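Local coordinates for mnemiopsin 1 (Mnemiopsis leidyi, PDB 5VP3), which probably emits light from an oxygen-activated coelenterazine when calcium binds its EF-hand loops, as calcium-regulated photoproteins do, at residues N19-N24 with A111-E116; T83-K88 with E99-A104; D133-D136 with T142-V145; E146-M151 with V183-K188. All blocks are in the same frame, centred on the assembly; numbering follows the deposited sequence.

Contact 1 of 4, residues N19-N24 with A111-E116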
loop_
_atom_site.group_PDB
_atom_site.type_symbol
_atom_site.label_atom_id
_atom_site.label_comp_id
_atom_site.label_asym_id
_atom_site.label_seq_id
_atom_site.Cartn_x
_atom_site.Cartn_y
_atom_site.Cartn_z
ATOM N N ASN A 19 -14.143 16.850 -7.815
ATOM C CA ASN A 19 -14.489 16.302 -6.509
ATOM C C ASN A 19 -14.071 17.332 -5.467
ATOM O O ASN A 19 -12.925 17.784 -5.474
ATOM C CB ASN A 19 -13.818 14.941 -6.315
ATOM C CG ASN A 19 -14.022 14.373 -4.938
ATOM O OD1 ASN A 19 -13.647 14.982 -3.965
ATOM N ND2 ASN A 19 -14.613 13.185 -4.857
ATOM N N THR A 20 -15.009 17.753 -4.612
ATOM C CA THR A 20 -14.783 18.875 -3.693
ATOM C C THR A 20 -14.289 18.436 -2.315
ATOM O O THR A 20 -14.322 19.232 -1.371
ATOM C CB THR A 20 -16.083 19.683 -3.506
ATOM O OG1 THR A 20 -17.107 18.792 -3.067
ATOM C CG2 THR A 20 -16.529 20.341 -4.800
ATOM N N TRP A 21 -13.859 17.190 -2.172
ATOM C CA TRP A 21 -13.605 16.629 -0.849
ATOM C C TRP A 21 -12.591 17.467 -0.087
ATOM O O TRP A 21 -11.589 17.943 -0.652
ATOM C CB TRP A 21 -13.113 15.182 -0.989
ATOM C CG TRP A 21 -12.721 14.494 0.257
ATOM C CD1 TRP A 21 -13.510 13.669 1.034
ATOM C CD2 TRP A 21 -11.443 14.528 0.879
ATOM N NE1 TRP A 21 -12.787 13.209 2.106
ATOM C CE2 TRP A 21 -11.516 13.718 2.034
ATOM C CE3 TRP A 21 -10.238 15.174 0.583
ATOM C CZ2 TRP A 21 -10.424 13.528 2.877
ATOM C CZ3 TRP A 21 -9.163 14.988 1.424
ATOM C CH2 TRP A 21 -9.255 14.173 2.549
ATOM N N LYS A 22 -12.854 17.618 1.221
ATOM C CA LYS A 22 -11.994 18.338 2.151
ATOM C C LYS A 22 -11.635 17.466 3.336
ATOM O O LYS A 22 -12.481 16.779 3.912
ATOM C CB LYS A 22 -12.682 19.631 2.691
ATOM C CG LYS A 22 -12.668 20.808 1.734
ATOM C CD LYS A 22 -11.256 21.000 1.135
ATOM C CE LYS A 22 -11.013 22.416 0.636
ATOM N NZ LYS A 22 -11.616 22.603 -0.710
ATOM N N PHE A 23 -10.390 17.567 3.749
ATOM C CA PHE A 23 -9.910 16.788 4.876
ATOM C C PHE A 23 -10.374 17.366 6.212
ATOM O O PHE A 23 -10.279 18.572 6.457
ATOM C CB PHE A 23 -8.379 16.736 4.834
ATOM C CG PHE A 23 -7.774 16.010 6.001
ATOM C CD1 PHE A 23 -8.078 14.687 6.234
ATOM C CD2 PHE A 23 -6.920 16.660 6.872
ATOM C CE1 PHE A 23 -7.539 14.018 7.307
ATOM C CE2 PHE A 23 -6.377 15.982 7.945
ATOM C CZ PHE A 23 -6.679 14.670 8.152
ATOM N N ASN A 24 -10.840 16.487 7.093
ATOM C CA ASN A 24 -11.144 16.856 8.478
ATOM C C ASN A 24 -10.499 15.844 9.416
ATOM O O ASN A 24 -10.943 14.694 9.489
ATOM C CB ASN A 24 -12.648 16.914 8.712
ATOM C CG ASN A 24 -13.003 17.010 10.181
ATOM O OD1 ASN A 24 -12.195 17.468 11.017
ATOM N ND2 ASN A 24 -14.223 16.564 10.515
ATOM N N ALA A 111 -9.735 9.430 -3.313
ATOM C CA ALA A 111 -9.421 9.260 -4.730
ATOM C C ALA A 111 -9.676 7.823 -5.198
ATOM O O ALA A 111 -10.169 7.611 -6.305
ATOM C CB ALA A 111 -7.978 9.679 -4.992
ATOM N N GLU A 112 -9.379 6.819 -4.364
ATOM C CA GLU A 112 -9.758 5.458 -4.725
ATOM C C GLU A 112 -11.275 5.309 -4.816
ATOM O O GLU A 112 -11.778 4.599 -5.686
ATOM C CB GLU A 112 -9.179 4.440 -3.722
ATOM C CG GLU A 112 -7.678 4.220 -3.855
ATOM C CD GLU A 112 -7.308 3.250 -4.951
ATOM O OE1 GLU A 112 -7.513 2.014 -4.810
ATOM O OE2 GLU A 112 -6.782 3.727 -5.973
ATOM N N ARG A 113 -12.024 5.924 -3.902
ATOM C CA ARG A 113 -13.485 5.862 -4.014
ATOM C C ARG A 113 -13.989 6.519 -5.306
ATOM O O ARG A 113 -14.949 6.041 -5.926
ATOM C CB ARG A 113 -14.138 6.517 -2.790
ATOM C CG ARG A 113 -14.018 5.628 -1.507
ATOM C CD ARG A 113 -14.798 6.200 -0.326
ATOM N NE ARG A 113 -14.338 7.536 0.088
ATOM C CZ ARG A 113 -13.531 7.786 1.126
ATOM N NH1 ARG A 113 -13.058 6.804 1.894
ATOM N NH2 ARG A 113 -13.195 9.037 1.413
ATOM N N GLU A 114 -13.356 7.618 -5.722
ATOM C CA GLU A 114 -13.762 8.327 -6.943
ATOM C C GLU A 114 -13.479 7.459 -8.158
ATOM O O GLU A 114 -14.331 7.281 -9.029
ATOM C CB GLU A 114 -13.001 9.662 -7.005
ATOM C CG GLU A 114 -13.341 10.609 -8.151
ATOM C CD GLU A 114 -14.794 11.070 -8.126
ATOM O OE1 GLU A 114 -15.350 11.216 -7.024
ATOM O OE2 GLU A 114 -15.382 11.278 -9.206
ATOM N N ARG A 115 -12.326 6.852 -8.168
ATOM C CA ARG A 115 -11.976 5.888 -9.165
ATOM C C ARG A 115 -12.964 4.743 -9.242
ATOM O O ARG A 115 -13.338 4.368 -10.285
ATOM C CB ARG A 115 -10.597 5.343 -8.926
ATOM C CG ARG A 115 -9.446 6.140 -9.472
ATOM C CD ARG A 115 -8.108 5.558 -9.049
ATOM N NE ARG A 115 -7.241 6.646 -8.848
ATOM C CZ ARG A 115 -6.678 6.981 -7.734
ATOM N NH1 ARG A 115 -6.759 6.269 -6.682
ATOM N NH2 ARG A 115 -5.985 8.055 -7.744
ATOM N N GLU A 116 -13.365 4.202 -8.123
ATOM C CA GLU A 116 -14.305 3.129 -8.111
ATOM C C GLU A 116 -15.583 3.543 -8.773
ATOM O O GLU A 116 -16.068 2.890 -9.624
ATOM C CB GLU A 116 -14.654 2.675 -6.712
ATOM C CG GLU A 116 -13.663 1.808 -6.054
ATOM C CD GLU A 116 -13.991 1.574 -4.617
ATOM O OE1 GLU A 116 -14.607 2.401 -4.009
ATOM O OE2 GLU A 116 -13.617 0.575 -4.103
#

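Contact 2 of 4, residues T83-K88 with E99-A104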
loop_
_atom_site.group_PDB
_atom_site.type_symbol
_atom_site.label_atom_id
_atom_site.label_comp_id
_atom_site.label_asym_id
_atom_site.label_seq_id
_atom_site.Cartn_x
_atom_site.Cartn_y
_atom_site.Cartn_z
ATOM N N THR A 83 4.024 4.034 -8.143
ATOM C CA THR A 83 2.768 4.707 -8.438
ATOM C C THR A 83 1.943 4.840 -7.176
ATOM O O THR A 83 1.374 5.903 -6.893
ATOM C CB THR A 83 1.990 3.921 -9.491
ATOM O OG1 THR A 83 2.743 3.836 -10.701
ATOM C CG2 THR A 83 0.647 4.581 -9.772
ATOM N N PHE A 84 1.858 3.752 -6.411
ATOM C CA PHE A 84 1.078 3.747 -5.184
ATOM C C PHE A 84 1.554 4.837 -4.239
ATOM O O PHE A 84 0.750 5.641 -3.752
ATOM C CB PHE A 84 1.163 2.374 -4.514
ATOM C CG PHE A 84 0.207 2.200 -3.354
ATOM C CD1 PHE A 84 -1.138 2.017 -3.572
ATOM C CD2 PHE A 84 0.678 2.183 -2.057
ATOM C CE1 PHE A 84 -1.999 1.824 -2.519
ATOM C CE2 PHE A 84 -0.167 1.991 -0.984
ATOM C CZ PHE A 84 -1.510 1.817 -1.200
ATOM N N PHE A 85 2.858 4.918 -3.989
ATOM C CA PHE A 85 3.283 5.872 -2.970
ATOM C C PHE A 85 3.304 7.300 -3.499
ATOM O O PHE A 85 3.010 8.233 -2.750
ATOM C CB PHE A 85 4.617 5.426 -2.346
ATOM C CG PHE A 85 4.417 4.363 -1.307
ATOM C CD1 PHE A 85 4.089 4.720 -0.014
ATOM C CD2 PHE A 85 4.434 3.027 -1.652
ATOM C CE1 PHE A 85 3.845 3.764 0.947
ATOM C CE2 PHE A 85 4.202 2.050 -0.692
ATOM C CZ PHE A 85 3.887 2.434 0.615
ATOM N N PHE A 86 3.531 7.493 -4.791
ATOM C CA PHE A 86 3.308 8.810 -5.384
ATOM C C PHE A 86 1.881 9.281 -5.145
ATOM O O PHE A 86 1.639 10.449 -4.814
ATOM C CB PHE A 86 3.603 8.743 -6.887
ATOM C CG PHE A 86 3.557 10.062 -7.590
ATOM C CD1 PHE A 86 4.183 11.181 -7.059
ATOM C CD2 PHE A 86 2.934 10.163 -8.834
ATOM C CE1 PHE A 86 4.154 12.391 -7.739
ATOM C CE2 PHE A 86 2.909 11.352 -9.520
ATOM C CZ PHE A 86 3.507 12.478 -8.969
ATOM N N HIS A 87 0.913 8.399 -5.339
ATOM C CA HIS A 87 -0.464 8.814 -5.119
ATOM C C HIS A 87 -0.812 8.909 -3.636
ATOM O O HIS A 87 -1.806 9.568 -3.285
ATOM C CB HIS A 87 -1.393 7.858 -5.854
ATOM C CG HIS A 87 -1.490 8.143 -7.315
ATOM N ND1 HIS A 87 -2.644 8.617 -7.901
ATOM C CD2 HIS A 87 -0.570 8.056 -8.306
ATOM C CE1 HIS A 87 -2.430 8.799 -9.195
ATOM N NE2 HIS A 87 -1.184 8.455 -9.466
ATOM N N LYS A 88 -0.001 8.285 -2.762
ATOM C CA LYS A 88 -0.072 8.502 -1.318
ATOM C C LYS A 88 0.639 9.764 -0.879
ATOM O O LYS A 88 0.718 9.996 0.318
ATOM C CB LYS A 88 0.569 7.341 -0.542
ATOM C CG LYS A 88 -0.239 6.024 -0.478
ATOM C CD LYS A 88 -1.154 5.969 0.698
ATOM C CE LYS A 88 -1.236 4.558 1.268
ATOM N NZ LYS A 88 -2.522 4.349 1.953
ATOM N N GLU A 99 3.881 15.390 9.237
ATOM C CA GLU A 99 2.694 16.156 9.615
ATOM C C GLU A 99 1.627 16.169 8.529
ATOM O O GLU A 99 0.466 16.504 8.813
ATOM C CB GLU A 99 3.102 17.597 9.976
ATOM C CG GLU A 99 4.064 18.225 8.972
ATOM C CD GLU A 99 5.562 18.180 9.389
ATOM O OE1 GLU A 99 6.083 17.156 9.943
ATOM O OE2 GLU A 99 6.227 19.205 9.126
ATOM N N ASP A 100 1.973 15.764 7.317
ATOM C CA ASP A 100 1.027 15.617 6.224
ATOM C C ASP A 100 0.634 14.167 5.953
ATOM O O ASP A 100 -0.118 13.897 5.003
ATOM C CB ASP A 100 1.624 16.201 4.950
ATOM C CG ASP A 100 1.686 17.728 4.971
ATOM O OD1 ASP A 100 0.774 18.344 5.542
ATOM O OD2 ASP A 100 2.644 18.283 4.391
ATOM N N TRP A 101 1.142 13.223 6.729
ATOM C CA TRP A 101 0.976 11.819 6.353
ATOM C C TRP A 101 -0.463 11.372 6.498
ATOM O O TRP A 101 -0.997 10.707 5.607
ATOM C CB TRP A 101 1.883 10.947 7.192
ATOM C CG TRP A 101 1.735 9.426 7.013
ATOM C CD1 TRP A 101 1.410 8.544 7.981
ATOM C CD2 TRP A 101 1.985 8.645 5.833
ATOM N NE1 TRP A 101 1.428 7.262 7.493
ATOM C CE2 TRP A 101 1.782 7.296 6.176
ATOM C CE3 TRP A 101 2.352 8.953 4.524
ATOM C CZ2 TRP A 101 1.933 6.257 5.261
ATOM C CZ3 TRP A 101 2.488 7.912 3.610
ATOM C CH2 TRP A 101 2.289 6.579 3.988
ATOM N N VAL A 102 -1.101 11.686 7.632
ATOM C CA VAL A 102 -2.494 11.264 7.839
ATOM C C VAL A 102 -3.364 11.819 6.734
ATOM O O VAL A 102 -4.186 11.106 6.135
ATOM C CB VAL A 102 -3.010 11.723 9.218
ATOM C CG1 VAL A 102 -4.477 11.344 9.400
ATOM C CG2 VAL A 102 -2.162 11.132 10.351
ATOM N N GLU A 103 -3.187 13.103 6.444
ATOM C CA GLU A 103 -3.993 13.749 5.424
ATOM C C GLU A 103 -3.735 13.131 4.059
ATOM O O GLU A 103 -4.677 12.903 3.285
ATOM C CB GLU A 103 -3.672 15.243 5.381
ATOM C CG GLU A 103 -4.530 15.964 4.361
ATOM C CD GLU A 103 -4.320 17.472 4.326
ATOM O OE1 GLU A 103 -3.475 18.005 5.088
ATOM O OE2 GLU A 103 -4.998 18.105 3.496
ATOM N N ALA A 104 -2.464 12.864 3.744
ATOM C CA ALA A 104 -2.133 12.228 2.466
ATOM C C ALA A 104 -2.857 10.894 2.333
ATOM O O ALA A 104 -3.405 10.578 1.271
ATOM C CB ALA A 104 -0.620 12.033 2.352
HETATM O O HOH W 1 -2.095 11.614 -1.101
#

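Contact 3 of 4, residues D133-D136 with T142-V145. With CD (cadmium ion), chain C.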
loop_
_atom_site.group_PDB
_atom_site.type_symbol
_atom_site.label_atom_id
_atom_site.label_comp_id
_atom_site.label_asym_id
_atom_site.label_seq_id
_atom_site.Cartn_x
_atom_site.Cartn_y
_atom_site.Cartn_z
ATOM N N ASP A 133 2.491 -11.828 -8.097
ATOM C CA ASP A 133 3.396 -12.649 -8.874
ATOM C C ASP A 133 4.752 -12.756 -8.199
ATOM O O ASP A 133 5.432 -13.765 -8.322
ATOM C CB ASP A 133 3.525 -12.066 -10.273
ATOM C CG ASP A 133 2.216 -12.074 -11.020
ATOM O OD1 ASP A 133 1.380 -12.955 -10.742
ATOM O OD2 ASP A 133 2.039 -11.204 -11.885
ATOM N N VAL A 134 5.187 -11.718 -7.514
ATOM C CA VAL A 134 6.472 -11.814 -6.845
ATOM C C VAL A 134 6.373 -12.757 -5.647
ATOM O O VAL A 134 7.286 -13.554 -5.383
ATOM C CB VAL A 134 6.939 -10.395 -6.474
ATOM C CG1 VAL A 134 8.170 -10.413 -5.633
ATOM C CG2 VAL A 134 7.230 -9.623 -7.738
ATOM N N LEU A 135 5.262 -12.694 -4.915
ATOM C CA LEU A 135 5.060 -13.582 -3.769
ATOM C C LEU A 135 4.958 -15.031 -4.202
ATOM O O LEU A 135 5.310 -15.940 -3.452
ATOM C CB LEU A 135 3.774 -13.207 -3.010
ATOM C CG LEU A 135 3.818 -12.188 -1.868
ATOM C CD1 LEU A 135 4.418 -10.984 -2.326
ATOM C CD2 LEU A 135 2.405 -11.887 -1.459
ATOM N N ASP A 136 4.394 -15.265 -5.366
ATOM C CA ASP A 136 4.140 -16.609 -5.816
ATOM C C ASP A 136 5.439 -17.237 -6.251
ATOM O O ASP A 136 5.609 -17.477 -7.425
ATOM C CB ASP A 136 3.162 -16.598 -6.977
ATOM C CG ASP A 136 2.964 -17.973 -7.577
ATOM O OD1 ASP A 136 3.277 -18.973 -6.896
ATOM O OD2 ASP A 136 2.506 -18.048 -8.746
ATOM N N THR A 142 -0.765 -18.930 -7.519
ATOM C CA THR A 142 -1.478 -18.539 -6.298
ATOM C C THR A 142 -0.486 -18.190 -5.199
ATOM O O THR A 142 0.723 -18.400 -5.316
ATOM C CB THR A 142 -2.379 -19.658 -5.763
ATOM O OG1 THR A 142 -1.551 -20.714 -5.248
ATOM C CG2 THR A 142 -3.276 -20.215 -6.873
ATOM N N VAL A 143 -1.005 -17.671 -4.099
ATOM C CA VAL A 143 -0.169 -17.342 -2.962
ATOM C C VAL A 143 -0.579 -18.219 -1.792
ATOM O O VAL A 143 -1.737 -18.165 -1.345
ATOM C CB VAL A 143 -0.275 -15.849 -2.633
ATOM C CG1 VAL A 143 0.539 -15.500 -1.404
ATOM C CG2 VAL A 143 0.187 -15.038 -3.851
ATOM N N ASP A 144 0.361 -19.039 -1.297
ATOM C CA ASP A 144 0.061 -19.907 -0.152
ATOM C C ASP A 144 0.638 -19.294 1.120
ATOM O O ASP A 144 1.230 -18.212 1.083
ATOM C CB ASP A 144 0.549 -21.341 -0.426
ATOM C CG ASP A 144 2.061 -21.513 -0.328
ATOM O OD1 ASP A 144 2.788 -20.532 -0.058
ATOM O OD2 ASP A 144 2.495 -22.677 -0.502
ATOM N N VAL A 145 0.411 -19.936 2.286
ATOM C CA VAL A 145 0.679 -19.210 3.531
ATOM C C VAL A 145 2.160 -18.947 3.684
ATOM O O VAL A 145 2.547 -17.899 4.220
ATOM C CB VAL A 145 0.140 -19.918 4.795
ATOM C CG1 VAL A 145 -1.322 -20.083 4.738
ATOM C CG2 VAL A 145 0.804 -21.238 5.002
HETATM CD CD CD C . 2.467 -19.991 -5.062
HETATM O O HOH W 2 1.595 -22.017 -3.502
#

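Contact 4 of 4, residues E146-M151 with V183-K188. With NI (nickel (II) ion), chain F; CD (cadmium ion), chain C.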
loop_
_atom_site.group_PDB
_atom_site.type_symbol
_atom_site.label_atom_id
_atom_site.label_comp_id
_atom_site.label_asym_id
_atom_site.label_seq_id
_atom_site.Cartn_x
_atom_site.Cartn_y
_atom_site.Cartn_z
ATOM N N GLU A 146 3.008 -19.895 3.269
ATOM C CA GLU A 146 4.459 -19.662 3.332
ATOM C C GLU A 146 4.849 -18.497 2.431
ATOM O O GLU A 146 5.627 -17.620 2.825
ATOM C CB GLU A 146 5.237 -20.924 2.940
ATOM C CG GLU A 146 5.297 -22.032 3.997
ATOM C CD GLU A 146 5.847 -21.583 5.352
ATOM O OE1 GLU A 146 6.615 -20.604 5.411
ATOM O OE2 GLU A 146 5.498 -22.209 6.373
ATOM N N GLU A 147 4.272 -18.436 1.227
ATOM C CA GLU A 147 4.531 -17.267 0.392
ATOM C C GLU A 147 4.119 -15.980 1.089
ATOM O O GLU A 147 4.805 -14.960 0.945
ATOM C CB GLU A 147 3.866 -17.465 -0.974
ATOM C CG GLU A 147 4.618 -18.552 -1.764
ATOM C CD GLU A 147 3.933 -18.993 -3.059
ATOM O OE1 GLU A 147 4.596 -19.555 -3.942
ATOM O OE2 GLU A 147 2.725 -18.815 -3.207
ATOM N N LEU A 148 3.051 -15.998 1.898
ATOM C CA LEU A 148 2.650 -14.747 2.549
ATOM C C LEU A 148 3.555 -14.429 3.737
ATOM O O LEU A 148 3.853 -13.257 3.995
ATOM C CB LEU A 148 1.194 -14.796 3.013
ATOM C CG LEU A 148 0.687 -13.496 3.638
ATOM C CD1 LEU A 148 0.574 -12.373 2.556
ATOM C CD2 LEU A 148 -0.635 -13.709 4.363
ATOM N N LYS A 149 3.994 -15.463 4.460
ATOM C CA LYS A 149 4.964 -15.286 5.533
ATOM C C LYS A 149 6.236 -14.610 5.017
ATOM O O LYS A 149 6.812 -13.745 5.685
ATOM C CB LYS A 149 5.308 -16.647 6.163
ATOM C CG LYS A 149 4.227 -17.252 7.087
ATOM C CD LYS A 149 4.471 -18.760 7.332
ATOM C CE LYS A 149 5.452 -19.037 8.468
ATOM N NZ LYS A 149 5.716 -20.495 8.602
ATOM N N THR A 150 6.726 -15.034 3.863
ATOM C CA THR A 150 7.889 -14.368 3.306
ATOM C C THR A 150 7.646 -12.882 3.213
ATOM O O THR A 150 8.510 -12.086 3.584
ATOM C CB THR A 150 8.214 -14.971 1.962
ATOM O OG1 THR A 150 8.472 -16.365 2.179
ATOM C CG2 THR A 150 9.422 -14.299 1.351
ATOM N N MET A 151 6.445 -12.484 2.778
ATOM C CA MET A 151 6.134 -11.065 2.708
ATOM C C MET A 151 6.179 -10.415 4.082
ATOM O O MET A 151 6.560 -9.240 4.217
ATOM C CB MET A 151 4.758 -10.838 2.086
ATOM C CG MET A 151 4.528 -9.360 1.780
ATOM S SD MET A 151 2.874 -8.880 1.222
ATOM C CE MET A 151 2.018 -8.705 2.754
ATOM N N VAL A 183 -6.070 -8.872 -2.975
ATOM C CA VAL A 183 -6.593 -7.511 -3.016
ATOM C C VAL A 183 -7.286 -7.198 -1.703
ATOM O O VAL A 183 -6.989 -6.193 -1.037
ATOM C CB VAL A 183 -7.547 -7.327 -4.212
ATOM C CG1 VAL A 183 -8.266 -5.975 -4.141
ATOM C CG2 VAL A 183 -6.803 -7.424 -5.475
ATOM N N HIS A 184 -8.212 -8.058 -1.299
ATOM C CA HIS A 184 -8.907 -7.826 -0.042
ATOM C C HIS A 184 -7.895 -7.564 1.068
ATOM O O HIS A 184 -8.030 -6.610 1.848
ATOM C CB HIS A 184 -9.810 -9.028 0.305
ATOM C CG HIS A 184 -10.416 -8.963 1.683
ATOM N ND1 HIS A 184 -11.730 -8.597 1.906
ATOM C CD2 HIS A 184 -9.884 -9.205 2.909
ATOM C CE1 HIS A 184 -11.980 -8.623 3.204
ATOM N NE2 HIS A 184 -10.873 -8.981 3.839
ATOM N N LEU A 185 -6.871 -8.415 1.156
ATOM C CA LEU A 185 -5.857 -8.298 2.207
ATOM C C LEU A 185 -5.095 -6.987 2.111
ATOM O O LEU A 185 -4.825 -6.327 3.124
ATOM C CB LEU A 185 -4.900 -9.469 2.070
ATOM C CG LEU A 185 -3.978 -9.761 3.225
ATOM C CD1 LEU A 185 -3.573 -11.229 3.126
ATOM C CD2 LEU A 185 -2.732 -8.863 3.198
ATOM N N PHE A 186 -4.729 -6.596 0.891
ATOM C CA PHE A 186 -3.953 -5.370 0.685
ATOM C C PHE A 186 -4.789 -4.123 0.942
ATOM O O PHE A 186 -4.263 -3.100 1.382
ATOM C CB PHE A 186 -3.381 -5.353 -0.746
ATOM C CG PHE A 186 -1.952 -5.886 -0.856
ATOM C CD1 PHE A 186 -1.583 -7.103 -0.317
ATOM C CD2 PHE A 186 -1.006 -5.184 -1.532
ATOM C CE1 PHE A 186 -0.275 -7.570 -0.440
ATOM C CE2 PHE A 186 0.279 -5.650 -1.647
ATOM C CZ PHE A 186 0.635 -6.850 -1.092
ATOM N N ARG A 187 -6.068 -4.178 0.682
ATOM C CA ARG A 187 -6.925 -3.087 1.035
ATOM C C ARG A 187 -6.896 -2.838 2.531
ATOM O O ARG A 187 -6.822 -1.743 2.943
ATOM C CB ARG A 187 -8.346 -3.271 0.552
ATOM C CG ARG A 187 -8.513 -3.299 -0.928
ATOM C CD ARG A 187 -9.944 -3.215 -1.386
ATOM N NE ARG A 187 -9.987 -2.269 -2.430
ATOM C CZ ARG A 187 -10.541 -1.096 -2.336
ATOM N NH1 ARG A 187 -11.191 -0.759 -1.271
ATOM N NH2 ARG A 187 -10.441 -0.305 -3.356
ATOM N N LYS A 188 -6.925 -3.880 3.321
ATOM C CA LYS A 188 -6.805 -3.720 4.767
ATOM C C LYS A 188 -5.395 -3.291 5.162
ATOM O O LYS A 188 -5.216 -2.358 5.953
ATOM C CB LYS A 188 -7.164 -5.029 5.483
ATOM C CG LYS A 188 -8.610 -5.490 5.287
ATOM C CD LYS A 188 -9.590 -4.511 5.855
ATOM C CE LYS A 188 -11.031 -4.990 5.674
ATOM N NZ LYS A 188 -11.970 -3.844 5.489
HETATM NI NI NI F . -13.371 -8.609 0.691
HETATM CD CD CD C . 2.467 -19.991 -5.062
HETATM O O HOH W 2 1.595 -22.017 -3.502
#

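Contact 1 of 4, residues N19-N24 with A111-E116
An Asx turn presents N19, in the loop that follows helix 9-16, to E114 on helix 101-117, and it illustrates how one amide can serve two purposes. On one side its OD1 accepts the backbone N of W21 at 2.9 Å, closing the turn; on the other its ND2 donates to E114 OE1 at 3.0 Å, with an N-H...O angle of 161°. The acceptor lies close to the plane of the amide, but the donor comes in from above the carboxylate plane (45° out of it), the two flat groups standing 81° apart. In E114, a CG anti to the backbone N and a bend at the next bond bring OE1 to the amide, while OE2 forms a salt bridge with R118. The long irregular connection between helix 9-16 and helix 30-43 is in this way laid against helix 101-117. E110, one turn before E114, adds a second acceptor for N19 ND2 and pairs with R113. Next to it comes a looser approach: W21 NE1 lies 4.2 Å from R113 NH2, at the edge of the guanidinium and oblique to the indole. The indole also packs on Y11 and V107.

Contact 2 of 4, residues T83-K88 with E99-A104
Backbone packing comes first: K88 O lies 3.2 Å from A104 CB, a van der Waals approach in which the methyl group of A104 points at the end of helix 71-87. The CA atoms of these two residues are 5.7 Å apart, with just the A104 methyl between the backbones.

Aromatic packing lies alongside. F85 CE1 meets W101 CH2 at 4.4 Å, each atom near the plane of the other ring, so the pair touches edge to edge without stacking. W101 reaches the site with CG anti to its backbone N (chi1 174°), which carries the six-membered ring of the indole toward F85; K88 O approaches CZ3 of the same ring obliquely, at 4.3 Å. F40 meets the same indole edge-to-face.

The two helices are the arms of a helix-loop-helix whose short strand 96-97 pairs antiparallel with strand 50-51, beside the cadmium-bound loop of D44 to E55. This is consistent with the second half of an EF-hand pair.

Polar bridging completes the account. One water donates both to H87 O, at 3.0 Å, and to A104 O, at 2.9 Å, linking the two carbonyls; H87 O takes a further bond from S10 OG. The K88 side chain, bent at its first two torsions (chi1 -74°, chi2 -90°), delivers NZ to N105 OD1 and the carbonyl of W190, so two oxygens hold its terminal nitrogen.

Contact 3 of 4, residues D133-D136 with T142-V145
D136 OD1 binds the cadmium ion at 2.2 Å and sits beside T142 O, which binds the same ion at 2.4 Å. The two oxygens are only 3.1 Å apart, a closeness explained by their shared metal and not by a proton between them. With CG anti to the backbone N (chi1 174°), the D136 carboxylate swings out from the end of helix 123-135 to the ion, and its other oxygen, OD2, accepts the backbone N of G141, which should help to fix the rotation of the group. A water 2.7 Å from the cadmium ion joins the shell, and D140 with both carboxylate oxygens of E147 completes the six ligand atoms. T142 gives the ion its carbonyl, while its hydroxyl hydrogen-bonds K176. The two segments also share an apolar contact: L135 CD2 and V143 CG1 meet at 4.1 Å, their branches crossing at a slant, and V143 CG2 comes equally close to L135 CB. V143 also exchanges backbone hydrogen bonds with L177 of the partner loop, and D144 caps the next helix through E147 N. An aspartate opening the loop, a mid-loop carbonyl, a two-oxygen glutamate at its close and this strand-like pairing to a second loop are the marks of the EF-hand.

Contact 4 of 4, residues E146-M151 with V183-K188
L148 and L185 reach toward each other tip to tip, the methyls L148 CD2 and L185 CD1 meeting at 4.0 Å. Both leucines start with CG anti to the backbone N, which directs each branch toward the other helix; the CA atoms of this pair are 10.7 Å apart. At that separation the contact is made by side-chain ends, not by the backbones.

A different meeting is made by M151, a turn after L148, and F186, the residue after L185. The two come from opposite directions, and M151 SD lies 3.8 Å from F186 CE1 and as near to CZ. The sulfur sits 4.8 Å from the ring centroid and 71° off the ring normal, an oblique Met-aromatic contact. M151 runs extended as far as SD and then bends (chi3 84°), which lets the methyl CE turn in beside F186 CE1 as well.

These helices, 145-154 and 179-190, are the exit helices of the two EF-hands in the C-terminal pair, and their apolar sides face one another in the core between them. M151 packs further on L135 and M63, and the F186 ring meets those of W190 and Y131.

The same short helices also carry metal ligands. E147, next to L148, runs extended beyond CG and so brings its carboxylate to the cadmium ion, OE1 at 2.4 Å and OE2 at 2.2 Å. H184, next to L185, binds a nickel ion through ND1 at 2.0 Å.

From the N terminus, contact 1 closes a long loop, bringing the segment after helix 9-16 to helix 101-117. Contact 2 falls within that span, joining the end of helix 71-87 to the start of the same helix 101-117, and the two touch where F23 packs on E103. Contacts 3 and 4 follow in series, with no crossing of loops: contact 3 shuts one EF-hand loop after helix 123-135, and contact 4 ties its exit helix to that of the next hand. These two share the cadmium ion and a water, their centres 9 Å apart. Across the molecule, a weak, long ion pair from E116 to R187 links contacts 1 and 4.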